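Long-range contacts in guanine nucleotide exchange factor SRM1 (Saccharomyces cerevisiae, PDB 3OF7), which promotes exchange of GDP for GTP on the small GTPases GSP1 and GSP2, binds chromatin and controls RNA metabolism and nuclear transport: residues D333-D341 with K363-L373; Y23-I31 with E66-V74. All coordinates share one frame; numbering follows the deposited sequence.

Contact 1. Residues D333-D341 with K363-L373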
# COMPACT_ATOMS: atom_id res chain seq x y z
N ASP A 333 -12.13 -14.23 -1.77
CA ASP A 333 -11.79 -14.39 -3.19
C ASP A 333 -11.05 -13.15 -3.66
O ASP A 333 -11.35 -12.04 -3.22
CB ASP A 333 -13.04 -14.58 -4.04
CG ASP A 333 -13.76 -15.89 -3.76
OD1 ASP A 333 -13.11 -16.91 -3.45
OD2 ASP A 333 -15.00 -15.89 -3.89
N LEU A 334 -10.11 -13.35 -4.57
CA LEU A 334 -9.29 -12.25 -5.06
C LEU A 334 -9.51 -12.04 -6.56
O LEU A 334 -9.38 -12.96 -7.36
CB LEU A 334 -7.81 -12.53 -4.78
CG LEU A 334 -6.81 -11.38 -4.90
CD1 LEU A 334 -7.10 -10.28 -3.88
CD2 LEU A 334 -5.40 -11.93 -4.72
N TYR A 335 -9.87 -10.81 -6.90
CA TYR A 335 -10.07 -10.40 -8.29
C TYR A 335 -8.92 -9.50 -8.70
O TYR A 335 -8.65 -8.51 -8.03
CB TYR A 335 -11.39 -9.65 -8.44
CG TYR A 335 -12.60 -10.49 -8.12
CD1 TYR A 335 -13.34 -11.10 -9.13
CD2 TYR A 335 -13.01 -10.67 -6.79
CE1 TYR A 335 -14.46 -11.88 -8.84
CE2 TYR A 335 -14.13 -11.45 -6.49
CZ TYR A 335 -14.84 -12.04 -7.52
OH TYR A 335 -15.94 -12.80 -7.22
N SER A 336 -8.27 -9.83 -9.81
CA SER A 336 -7.18 -8.98 -10.29
C SER A 336 -7.49 -8.39 -11.67
O SER A 336 -8.28 -8.96 -12.44
CB SER A 336 -5.87 -9.76 -10.34
OG SER A 336 -5.90 -10.73 -11.37
N CYS A 337 -6.87 -7.25 -11.95
CA CYS A 337 -6.91 -6.66 -13.29
C CYS A 337 -5.69 -5.79 -13.53
O CYS A 337 -5.05 -5.33 -12.58
CB CYS A 337 -8.19 -5.85 -13.50
SG CYS A 337 -8.49 -4.55 -12.30
N GLY A 338 -5.39 -5.57 -14.80
CA GLY A 338 -4.23 -4.78 -15.20
C GLY A 338 -3.17 -5.59 -15.92
O GLY A 338 -3.46 -6.57 -16.64
N ARG A 339 -1.92 -5.20 -15.70
CA ARG A 339 -0.79 -5.66 -16.48
C ARG A 339 -0.41 -7.13 -16.28
O ARG A 339 -0.49 -7.67 -15.18
CB ARG A 339 0.41 -4.76 -16.18
CG ARG A 339 1.55 -4.92 -17.15
CD ARG A 339 2.51 -3.76 -16.99
NE ARG A 339 3.59 -3.87 -17.96
CZ ARG A 339 4.65 -3.07 -18.02
NH1 ARG A 339 4.79 -2.07 -17.16
NH2 ARG A 339 5.56 -3.28 -18.96
N LEU A 340 0.04 -7.75 -17.38
CA LEU A 340 0.40 -9.17 -17.43
C LEU A 340 1.88 -9.40 -17.77
O LEU A 340 2.40 -10.52 -17.60
CB LEU A 340 -0.51 -9.85 -18.47
CG LEU A 340 -0.71 -11.36 -18.60
CD1 LEU A 340 -1.19 -11.97 -17.29
CD2 LEU A 340 -1.74 -11.60 -19.70
N ASP A 341 2.57 -8.35 -18.23
CA ASP A 341 3.97 -8.46 -18.70
C ASP A 341 4.91 -9.06 -17.66
O ASP A 341 5.83 -9.81 -17.99
CB ASP A 341 4.52 -7.09 -19.15
CG ASP A 341 3.75 -6.49 -20.31
OD1 ASP A 341 3.43 -7.22 -21.27
OD2 ASP A 341 3.46 -5.27 -20.26
N LYS A 363 0.81 -10.49 -28.43
CA LYS A 363 1.27 -10.76 -27.06
C LYS A 363 0.24 -10.24 -26.05
O LYS A 363 -0.20 -9.09 -26.13
CB LYS A 363 2.64 -10.12 -26.79
CG LYS A 363 3.27 -10.47 -25.43
CD LYS A 363 4.74 -9.99 -25.30
CE LYS A 363 4.84 -8.48 -25.06
NZ LYS A 363 6.20 -8.03 -24.61
N ALA A 364 -0.13 -11.11 -25.10
CA ALA A 364 -1.09 -10.76 -24.06
C ALA A 364 -0.42 -9.81 -23.07
O ALA A 364 0.57 -10.18 -22.43
CB ALA A 364 -1.57 -12.03 -23.35
N ARG A 365 -0.94 -8.59 -22.96
CA ARG A 365 -0.31 -7.54 -22.13
C ARG A 365 -1.11 -7.19 -20.88
O ARG A 365 -0.54 -6.65 -19.93
CB ARG A 365 -0.12 -6.24 -22.93
CG ARG A 365 0.62 -6.35 -24.27
CD ARG A 365 2.15 -6.42 -24.16
NE ARG A 365 2.75 -5.53 -23.14
CZ ARG A 365 3.16 -4.28 -23.33
NH1 ARG A 365 3.04 -3.68 -24.51
NH2 ARG A 365 3.70 -3.61 -22.32
N ALA A 366 -2.42 -7.46 -20.90
CA ALA A 366 -3.31 -6.99 -19.83
C ALA A 366 -4.63 -7.77 -19.70
O ALA A 366 -5.14 -8.32 -20.68
CB ALA A 366 -3.61 -5.49 -19.99
N VAL A 367 -5.16 -7.79 -18.49
CA VAL A 367 -6.49 -8.35 -18.20
C VAL A 367 -7.31 -7.20 -17.62
O VAL A 367 -7.17 -6.86 -16.44
CB VAL A 367 -6.41 -9.55 -17.21
CG1 VAL A 367 -7.81 -10.11 -16.90
CG2 VAL A 367 -5.51 -10.65 -17.77
N PRO A 368 -8.14 -6.55 -18.46
CA PRO A 368 -8.70 -5.25 -18.08
C PRO A 368 -9.99 -5.27 -17.27
O PRO A 368 -10.50 -4.21 -16.91
CB PRO A 368 -8.94 -4.59 -19.43
CG PRO A 368 -9.29 -5.72 -20.32
CD PRO A 368 -8.47 -6.89 -19.86
N LEU A 369 -10.55 -6.45 -17.01
CA LEU A 369 -11.70 -6.57 -16.12
C LEU A 369 -11.30 -7.40 -14.91
O LEU A 369 -10.50 -8.33 -15.05
CB LEU A 369 -12.87 -7.27 -16.82
CG LEU A 369 -13.48 -6.70 -18.10
CD1 LEU A 369 -14.55 -7.67 -18.60
CD2 LEU A 369 -14.04 -5.29 -17.89
N PRO A 370 -11.84 -7.07 -13.72
CA PRO A 370 -11.54 -7.84 -12.51
C PRO A 370 -11.84 -9.31 -12.75
O PRO A 370 -12.94 -9.64 -13.19
CB PRO A 370 -12.50 -7.25 -11.47
CG PRO A 370 -12.80 -5.90 -11.95
CD PRO A 370 -12.74 -5.94 -13.44
N THR A 371 -10.86 -10.16 -12.49
CA THR A 371 -10.95 -11.58 -12.82
C THR A 371 -10.59 -12.40 -11.58
O THR A 371 -9.52 -12.21 -10.99
CB THR A 371 -10.03 -11.94 -14.01
OG1 THR A 371 -10.33 -11.06 -15.11
CG2 THR A 371 -10.21 -13.39 -14.46
N LYS A 372 -11.48 -13.29 -11.18
CA LYS A 372 -11.27 -14.10 -9.97
C LYS A 372 -10.12 -15.07 -10.15
O LYS A 372 -10.03 -15.75 -11.17
CB LYS A 372 -12.56 -14.85 -9.58
CG LYS A 372 -12.41 -15.69 -8.30
CD LYS A 372 -13.75 -16.06 -7.67
CE LYS A 372 -14.31 -17.37 -8.18
NZ LYS A 372 -15.54 -17.80 -7.41
N LEU A 373 -9.22 -15.12 -9.17
CA LEU A 373 -8.12 -16.06 -9.18
C LEU A 373 -8.60 -17.43 -8.71
O LEU A 373 -9.36 -17.54 -7.75
CB LEU A 373 -6.95 -15.59 -8.31
CG LEU A 373 -6.21 -14.30 -8.67
CD1 LEU A 373 -4.89 -14.22 -7.91
CD2 LEU A 373 -5.96 -14.22 -10.17
O HOH W 1 -9.60 -15.94 -5.45
O HOH W 2 5.07 -9.66 -21.87
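Leu334 and Leu373 lie side by side and point the same way, CD2 of Leu334 4.0 Å from CD1 of Leu373, and form one apolar end of an antiparallel pairing; at the other end CD2 of Leu340 rests 3.7 Å from CB of Ala364. On the face that carries Tyr335, CB of Pro370 touches CB of the tyrosine, while the phenol ring crosses Lys372 at a slant, CE1 of Tyr335 3.6 Å from CB of Lys372. Extended at chi1 (-179°) and chi2, Lys372 brings CD alongside Tyr335 OH and the Asp333 carboxylate; the bend at chi3 then turns its ammonium end, leaving NZ 4.0 Å from Asp333 OD2, too far for a salt bridge. That carboxylate has its salt bridge with Lys378.

The backbones are laced by Ser336 paired with Thr371 and Gly338 with Val367, a shift of two residues that marks a beta bulge where both chains turn a corner. Gly338 occupies backbone angles at which a CB would jam against the preceding carbonyl.

The polar edge centres on Asp341. Arg365, bent at chi2 and chi3, grips it side-on: Arg365 NE meets Asp341 OD1 on its syn lone pair at 2.6 Å, and Arg365 NH2 reaches Asp341 OD2 at 2.7 Å. Arg339, extended from CG to NE, gives NE to the anti lone pair of Asp341 OD2 at 2.7 Å. Two arginines thus share one carboxylate, which probably offsets their mutual charge and favours its ionised form.

Within the sixth RCC1 repeat, strand 370-372 forms one edge of a four-stranded propeller blade, opposite strand 315-320. Strand 334-337 separates it from strand 324-329, whose Leu326 and Leu328 pack on Leu334, while strand 364-368, just before the corner at Leu369, also pairs with strand 357-358.

Contact 2. Residues Y23-I31 with E66-V74; sequences YLSVQPLDI and EAKIISFAV
Ile31 and Ile69 cross at about a right angle, CD1 of Ile31 3.7 Å from CG2 of Ile69, and the same CD1 of Ile31 comes 4.0 Å from CD2 of Phe72. Ile69 holds CG2 anti to its backbone N, a setting that turns this methyl to Ile31. Its neighbour Ile70 takes the rarer rotamer, CG1 between backbone N and carbonyl carbon (chi1 46°), with CB and CG2 against Ser25 O and CD1 near CD2 of Leu24. Pro28 lays CB over the backbone of Lys68, whose extended chain leads away.

Ser71 swings OG opposite its amide nitrogen (chi1 -164°), and Ser71 OG donates to Tyr23 O at 2.6 Å, from above the carbonyl plane. Replacement by alanine would probably leave Tyr23 O without this donor and the 23-25 backbone less firmly tied to the strand. Ser25 N bonds Ile70 O almost straight (174°), and Ser25 OG donates within its own segment to a lone pair of Gln27 O, in the carbonyl plane. Leu29 N reaches Ile69 O, and water 3 joins Leu29 O to Ile69 N.

Isoleucines, with Leu24, Pro28 and Phe72, thus supply the apolar side, whereas backbone carbonyls, a serine hydroxyl and one water fasten an irregular segment to strand 69-74 without any charged pair.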
# COMPACT_ATOMS: atom_id res chain seq x y z
N TYR A 23 -5.49 -2.00 10.01
CA TYR A 23 -4.22 -1.31 10.21
C TYR A 23 -3.46 -1.66 11.47
O TYR A 23 -2.23 -1.71 11.45
CB TYR A 23 -4.40 0.21 10.10
CG TYR A 23 -4.99 0.63 8.77
CD1 TYR A 23 -4.36 0.28 7.57
CD2 TYR A 23 -6.17 1.37 8.71
CE1 TYR A 23 -4.90 0.66 6.34
CE2 TYR A 23 -6.72 1.76 7.48
CZ TYR A 23 -6.07 1.40 6.31
OH TYR A 23 -6.60 1.78 5.10
N LEU A 24 -4.18 -1.89 12.56
CA LEU A 24 -3.53 -2.08 13.86
C LEU A 24 -3.64 -3.53 14.33
O LEU A 24 -4.74 -4.10 14.37
CB LEU A 24 -4.12 -1.13 14.91
CG LEU A 24 -4.21 0.36 14.56
CD1 LEU A 24 -4.85 1.15 15.70
CD2 LEU A 24 -2.84 0.95 14.18
N SER A 25 -2.50 -4.11 14.67
CA SER A 25 -2.48 -5.42 15.30
C SER A 25 -2.64 -5.24 16.81
O SER A 25 -2.08 -4.31 17.40
CB SER A 25 -1.16 -6.12 14.97
OG SER A 25 -1.08 -7.37 15.61
N VAL A 26 -3.41 -6.13 17.44
CA VAL A 26 -3.54 -6.10 18.91
C VAL A 26 -2.24 -6.56 19.56
O VAL A 26 -1.81 -6.02 20.58
CB VAL A 26 -4.75 -6.93 19.41
CG1 VAL A 26 -4.87 -6.85 20.95
CG2 VAL A 26 -6.04 -6.46 18.75
N GLN A 27 -1.58 -7.54 18.94
CA GLN A 27 -0.33 -8.08 19.44
C GLN A 27 0.85 -7.40 18.77
O GLN A 27 0.80 -7.13 17.56
CB GLN A 27 -0.24 -9.58 19.13
CG GLN A 27 -1.50 -10.38 19.34
CD GLN A 27 -1.37 -11.79 18.77
OE1 GLN A 27 -0.63 -12.60 19.29
NE2 GLN A 27 -2.09 -12.06 17.68
N PRO A 28 1.94 -7.15 19.53
CA PRO A 28 3.17 -6.68 18.89
C PRO A 28 3.71 -7.76 17.95
O PRO A 28 3.46 -8.96 18.17
CB PRO A 28 4.11 -6.43 20.08
CG PRO A 28 3.59 -7.31 21.16
CD PRO A 28 2.10 -7.32 20.98
N LEU A 29 4.44 -7.35 16.92
CA LEU A 29 4.77 -8.23 15.80
C LEU A 29 6.26 -8.44 15.60
O LEU A 29 7.05 -7.51 15.78
CB LEU A 29 4.19 -7.64 14.50
CG LEU A 29 2.69 -7.40 14.41
CD1 LEU A 29 2.35 -6.45 13.25
CD2 LEU A 29 1.91 -8.71 14.29
N ASP A 30 6.64 -9.66 15.21
CA ASP A 30 7.92 -9.87 14.56
C ASP A 30 7.81 -9.23 13.17
O ASP A 30 6.85 -9.49 12.44
CB ASP A 30 8.21 -11.37 14.40
CG ASP A 30 8.58 -12.04 15.71
OD1 ASP A 30 9.15 -11.37 16.60
OD2 ASP A 30 8.31 -13.24 15.83
N ILE A 31 8.77 -8.38 12.82
CA ILE A 31 8.78 -7.72 11.51
C ILE A 31 9.82 -8.38 10.59
O ILE A 31 10.96 -8.58 10.99
CB ILE A 31 9.08 -6.19 11.65
CG1 ILE A 31 8.06 -5.50 12.57
CG2 ILE A 31 9.17 -5.48 10.27
CD1 ILE A 31 6.60 -5.61 12.12
N GLU A 66 10.60 -5.32 22.52
CA GLU A 66 11.07 -3.99 22.87
C GLU A 66 10.49 -2.89 21.97
O GLU A 66 9.86 -1.94 22.46
CB GLU A 66 12.60 -3.94 22.86
CG GLU A 66 13.18 -2.81 23.69
N ALA A 67 10.72 -3.01 20.66
CA ALA A 67 10.14 -2.05 19.71
C ALA A 67 8.62 -2.14 19.73
O ALA A 67 7.94 -1.12 19.70
CB ALA A 67 10.69 -2.27 18.31
N LYS A 68 8.09 -3.35 19.81
CA LYS A 68 6.64 -3.60 19.94
C LYS A 68 5.83 -2.93 18.82
O LYS A 68 4.84 -2.22 19.06
CB LYS A 68 6.11 -3.18 21.32
CG LYS A 68 6.81 -3.89 22.49
CD LYS A 68 6.24 -3.44 23.83
CE LYS A 68 6.85 -4.23 24.99
NZ LYS A 68 6.45 -3.64 26.31
N ILE A 69 6.26 -3.19 17.59
CA ILE A 69 5.57 -2.68 16.41
C ILE A 69 4.20 -3.34 16.25
O ILE A 69 4.08 -4.57 16.32
CB ILE A 69 6.43 -2.90 15.14
CG1 ILE A 69 7.79 -2.19 15.27
CG2 ILE A 69 5.66 -2.46 13.87
CD1 ILE A 69 7.70 -0.68 15.62
N ILE A 70 3.17 -2.51 16.06
CA ILE A 70 1.80 -3.00 15.85
C ILE A 70 1.16 -2.55 14.53
O ILE A 70 0.03 -2.93 14.22
CB ILE A 70 0.88 -2.63 17.05
CG1 ILE A 70 1.06 -1.16 17.45
CG2 ILE A 70 1.20 -3.51 18.26
CD1 ILE A 70 0.25 -0.17 16.66
N SER A 71 1.87 -1.74 13.75
CA SER A 71 1.39 -1.32 12.41
C SER A 71 2.57 -0.89 11.57
O SER A 71 3.58 -0.47 12.09
CB SER A 71 0.42 -0.13 12.51
OG SER A 71 -0.31 0.02 11.29
N PHE A 72 2.41 -0.95 10.26
CA PHE A 72 3.38 -0.32 9.37
C PHE A 72 2.76 0.04 8.04
O PHE A 72 1.72 -0.51 7.65
CB PHE A 72 4.66 -1.19 9.21
CG PHE A 72 4.40 -2.57 8.67
CD1 PHE A 72 4.24 -2.78 7.30
CD2 PHE A 72 4.30 -3.67 9.54
CE1 PHE A 72 4.00 -4.06 6.79
CE2 PHE A 72 4.07 -4.96 9.04
CZ PHE A 72 3.91 -5.15 7.65
N ALA A 73 3.37 1.00 7.35
CA ALA A 73 2.88 1.47 6.06
C ALA A 73 4.08 1.55 5.15
O ALA A 73 5.04 2.26 5.45
CB ALA A 73 2.21 2.86 6.20
N VAL A 74 4.03 0.79 4.06
CA VAL A 74 5.17 0.68 3.16
C VAL A 74 4.94 1.59 1.95
O VAL A 74 3.94 1.47 1.26
CB VAL A 74 5.38 -0.78 2.67
CG1 VAL A 74 6.61 -0.88 1.77
CG2 VAL A 74 5.50 -1.74 3.86
O HOH W 3 8.13 -5.28 16.87

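The two contacts illustrate how a beta-propeller joins its parts by different means. Contact 1 lies within the sixth repeat, joining strands at a blade's edge to the short two-stranded sheet beside it; contact 2 brings the lead-in and first residues of strand 30-34 against strand 69-74, which belongs to a different sheet. They share no element, and their centres are about 31 Å apart on opposite sides of the chain's centre. Both are partly buried, yet contact 1 buries nearly twice the surface, in antiparallel pairing interrupted by a bulge and ending in an ionic network. In contact 2, isolated hydrogen bonds and branched aliphatic side chains do the work, as suits an irregular segment laid against a strand between two sheets.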